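Local structure of myosin light chain 1 (Saccharomyces cerevisiae, 1M45) at residues A[87-92]-A[139-144]. The protein serves as a light chain for class II and class V myosins, binding their IQ motifs, and recruits IQG1 to the bud neck during cytokinesis. Numbering follows the deposited sequence.
Sequences KAFQVF and KKFIED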
ATOM      1  N   LYS A  87     -18.257  -4.035   2.507  1.00 22.38           N
ATOM      2  CA  LYS A  87     -19.070  -4.884   1.638  1.00 24.31           C
ATOM      3  C   LYS A  87     -18.267  -6.008   0.984  1.00 23.33           C
ATOM      4  O   LYS A  87     -18.749  -7.142   0.866  1.00 24.47           O
ATOM      5  CB  LYS A  87     -19.772  -4.034   0.577  1.00 24.70           C
ATOM      6  CG  LYS A  87     -20.976  -3.301   1.138  1.00 27.94           C
ATOM      7  CD  LYS A  87     -21.742  -2.563   0.053  1.00 32.07           C
ATOM      8  CE  LYS A  87     -23.004  -1.921   0.615  1.00 35.80           C
ATOM      9  NZ  LYS A  87     -22.726  -0.869   1.653  1.00 37.15           N
ATOM     10  N   ALA A  88     -17.032  -5.698   0.576  1.00 22.82           N
ATOM     11  CA  ALA A  88     -16.148  -6.720  -0.009  1.00 21.98           C
ATOM     12  C   ALA A  88     -15.843  -7.859   0.976  1.00 21.37           C
ATOM     13  O   ALA A  88     -15.804  -9.047   0.584  1.00 22.35           O
ATOM     14  CB  ALA A  88     -14.830  -6.101  -0.556  1.00 21.66           C
ATOM     15  N   PHE A  89     -15.600  -7.503   2.240  1.00 20.26           N
ATOM     16  CA  PHE A  89     -15.350  -8.513   3.266  1.00 19.92           C
ATOM     17  C   PHE A  89     -16.666  -9.252   3.595  1.00 19.79           C
ATOM     18  O   PHE A  89     -16.642 -10.427   3.937  1.00 19.75           O
ATOM     19  CB  PHE A  89     -14.767  -7.889   4.535  1.00 19.49           C
ATOM     20  CG  PHE A  89     -13.294  -7.653   4.458  1.00 18.59           C
ATOM     21  CD1 PHE A  89     -12.784  -6.440   4.017  1.00 22.32           C
ATOM     22  CD2 PHE A  89     -12.414  -8.694   4.738  1.00 18.73           C
ATOM     23  CE1 PHE A  89     -11.413  -6.241   3.941  1.00 23.29           C
ATOM     24  CE2 PHE A  89     -11.040  -8.511   4.655  1.00 21.20           C
ATOM     25  CZ  PHE A  89     -10.541  -7.271   4.251  1.00 21.74           C
ATOM     26  N   GLN A  90     -17.788  -8.546   3.524  1.00 20.63           N
ATOM     27  CA  GLN A  90     -19.056  -9.176   3.877  1.00 22.73           C
ATOM     28  C   GLN A  90     -19.341 -10.328   2.928  1.00 22.78           C
ATOM     29  O   GLN A  90     -20.027 -11.269   3.281  1.00 22.94           O
ATOM     30  CB  GLN A  90     -20.197  -8.172   3.944  1.00 23.24           C
ATOM     31  CG  GLN A  90     -20.097  -7.328   5.200  1.00 25.70           C
ATOM     32  CD  GLN A  90     -21.192  -6.272   5.322  1.00 30.74           C
ATOM     33  OE1 GLN A  90     -21.321  -5.631   6.372  1.00 37.09           O
ATOM     34  NE2 GLN A  90     -21.978  -6.089   4.264  1.00 32.73           N
ATOM     35  N   VAL A  91     -18.753 -10.264   1.743  1.00 22.32           N
ATOM     36  CA  VAL A  91     -18.888 -11.348   0.771  1.00 22.61           C
ATOM     37  C   VAL A  91     -18.315 -12.663   1.318  1.00 22.77           C
ATOM     38  O   VAL A  91     -18.820 -13.761   1.017  1.00 22.77           O
ATOM     39  CB  VAL A  91     -18.257 -10.961  -0.553  1.00 23.20           C
ATOM     40  CG1 VAL A  91     -18.113 -12.178  -1.466  1.00 25.20           C
ATOM     41  CG2 VAL A  91     -19.075  -9.867  -1.222  1.00 21.17           C
ATOM     42  N   PHE A  92     -17.296 -12.551   2.162  1.00 22.22           N
ATOM     43  CA  PHE A  92     -16.633 -13.699   2.744  1.00 22.55           C
ATOM     44  C   PHE A  92     -16.991 -13.891   4.209  1.00 22.68           C
ATOM     45  O   PHE A  92     -16.369 -14.658   4.911  1.00 21.97           O
ATOM     46  CB  PHE A  92     -15.116 -13.549   2.577  1.00 22.51           C
ATOM     47  CG  PHE A  92     -14.701 -13.457   1.139  1.00 24.21           C
ATOM     48  CD1 PHE A  92     -14.828 -12.254   0.435  1.00 24.32           C
ATOM     49  CD2 PHE A  92     -14.186 -14.570   0.483  1.00 24.19           C
ATOM     50  CE1 PHE A  92     -14.471 -12.174  -0.922  1.00 27.01           C
ATOM     51  CE2 PHE A  92     -13.818 -14.497  -0.858  1.00 27.96           C
ATOM     52  CZ  PHE A  92     -13.962 -13.296  -1.567  1.00 25.28           C
ATOM     53  N   LYS A 139     -12.914  -5.230  10.222  1.00 18.91           N
ATOM     54  CA  LYS A 139     -12.948  -3.776  10.435  1.00 20.29           C
ATOM     55  C   LYS A 139     -11.681  -3.275  11.126  1.00 20.39           C
ATOM     56  O   LYS A 139     -11.181  -2.191  10.780  1.00 20.34           O
ATOM     57  CB  LYS A 139     -14.170  -3.362  11.252  1.00 20.50           C
ATOM     58  CG  LYS A 139     -15.442  -3.309  10.433  1.00 24.00           C
ATOM     59  CD  LYS A 139     -16.581  -2.749  11.279  1.00 28.40           C
ATOM     60  CE  LYS A 139     -17.816  -2.570  10.465  1.00 33.19           C
ATOM     61  NZ  LYS A 139     -17.619  -1.602   9.375  1.00 37.81           N
ATOM     62  N   LYS A 140     -11.201  -4.028  12.111  1.00 19.25           N
ATOM     63  CA  LYS A 140      -9.969  -3.659  12.792  1.00 19.52           C
ATOM     64  C   LYS A 140      -8.784  -3.761  11.839  1.00 17.99           C
ATOM     65  O   LYS A 140      -7.890  -2.902  11.837  1.00 17.36           O
ATOM     66  CB  LYS A 140      -9.760  -4.521  14.042  1.00 20.21           C
ATOM     67  CG  LYS A 140      -8.469  -4.206  14.750  1.00 26.04           C
ATOM     68  CD  LYS A 140      -8.265  -5.093  15.995  1.00 32.47           C
ATOM     69  CE  LYS A 140      -7.165  -4.509  16.900  1.00 37.36           C
ATOM     70  NZ  LYS A 140      -5.822  -4.402  16.226  1.00 37.68           N
ATOM     71  N   PHE A 141      -8.795  -4.797  11.010  1.00 15.86           N
ATOM     72  CA  PHE A 141      -7.758  -4.979  10.022  1.00 16.02           C
ATOM     73  C   PHE A 141      -7.737  -3.792   9.067  1.00 15.90           C
ATOM     74  O   PHE A 141      -6.673  -3.218   8.824  1.00 14.86           O
ATOM     75  CB  PHE A 141      -7.986  -6.299   9.274  1.00 15.98           C
ATOM     76  CG  PHE A 141      -7.173  -6.430   8.017  1.00 17.10           C
ATOM     77  CD1 PHE A 141      -5.815  -6.734   8.089  1.00 19.30           C
ATOM     78  CD2 PHE A 141      -7.777  -6.274   6.767  1.00 18.57           C
ATOM     79  CE1 PHE A 141      -5.052  -6.859   6.896  1.00 16.62           C
ATOM     80  CE2 PHE A 141      -7.038  -6.379   5.580  1.00 17.01           C
ATOM     81  CZ  PHE A 141      -5.671  -6.675   5.646  1.00 17.12           C
ATOM     82  N   ILE A 142      -8.905  -3.433   8.521  1.00 14.91           N
ATOM     83  CA  ILE A 142      -8.988  -2.301   7.595  1.00 15.78           C
ATOM     84  C   ILE A 142      -8.473  -1.031   8.260  1.00 15.75           C
ATOM     85  O   ILE A 142      -7.733  -0.237   7.639  1.00 15.76           O
ATOM     86  CB  ILE A 142     -10.403  -2.110   7.096  1.00 16.43           C
ATOM     87  CG1 ILE A 142     -10.795  -3.310   6.214  1.00 15.93           C
ATOM     88  CG2 ILE A 142     -10.505  -0.840   6.256  1.00 18.17           C
ATOM     89  CD1 ILE A 142     -12.344  -3.431   6.037  1.00 16.83           C
ATOM     90  N   GLU A 143      -8.866  -0.820   9.518  1.00 16.18           N
ATOM     91  CA  GLU A 143      -8.406   0.389  10.245  1.00 17.51           C
ATOM     92  C   GLU A 143      -6.882   0.450  10.331  1.00 17.90           C
ATOM     93  O   GLU A 143      -6.270   1.506  10.123  1.00 18.96           O
ATOM     94  CB  GLU A 143      -9.009   0.467  11.639  1.00 18.26           C
ATOM     95  CG  GLU A 143     -10.510   0.642  11.572  1.00 22.23           C
ATOM     96  CD  GLU A 143     -10.918   2.020  11.102  1.00 31.09           C
ATOM     97  OE1 GLU A 143     -10.182   3.003  11.376  1.00 32.34           O
ATOM     98  OE2 GLU A 143     -11.970   2.118  10.453  1.00 34.97           O
ATOM     99  N   ASP A 144      -6.274  -0.696  10.605  1.00 16.53           N
ATOM    100  CA  ASP A 144      -4.817  -0.741  10.684  1.00 16.42           C
ATOM    101  C   ASP A 144      -4.164  -0.428   9.343  1.00 16.07           C
ATOM    102  O   ASP A 144      -3.173   0.317   9.257  1.00 16.80           O
ATOM    103  CB  ASP A 144      -4.380  -2.130  11.177  1.00 16.25           C
ATOM    104  CG  ASP A 144      -4.599  -2.316  12.674  1.00 21.05           C
ATOM    105  OD1 ASP A 144      -4.429  -3.469  13.156  1.00 26.15           O
ATOM    106  OD2 ASP A 144      -4.987  -1.415  13.449  1.00 23.68           O
TER
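Phe89 reaches from helix 83-90 to helix 138-146 and meets Phe141 and Ile142 there, a compact example of how an EF-hand pair closes its core with aromatic and aliphatic side chains. The aliphatic part of the contact is the tighter. The side chains of Ile142 and Phe89 run antiparallel, each passing the other, and CD1 of Ile142 comes within 3.6 Å of Phe89 CE1 and 3.7 Å of Phe89 CD1. Ile142 CG1 follows, 3.8 Å from Phe89 CE1, so the outer arm of the isoleucine ends against the CD1-CE1 bond of Phe89. CG1 lies beside the backbone N of Ile142 (chi1 -67°) and the chain stays extended to CD1 (chi2 162°), which carries the methyl out to the ring.

The aromatic part involves the far end of the ring: Phe89 CZ sits 3.9 Å from Phe141 CE2, the Phe141 side chain lying nearly perpendicular to that of Phe89. Tyr138 adds a third ring, its plane nearly parallel to that of Phe89, while Leu105 and Met108 of helix 102-111 and an apolar side chain of the bound peptide also touch Phe89.

Were Phe89 replaced by alanine, the ring would be gone and Ile142 CD1 and Phe141 CE2 would probably face a gap between the two helices. No hydrogen bond or salt bridge spans the two segments, which implies that their direct contact rests on the fit of buried apolar surfaces.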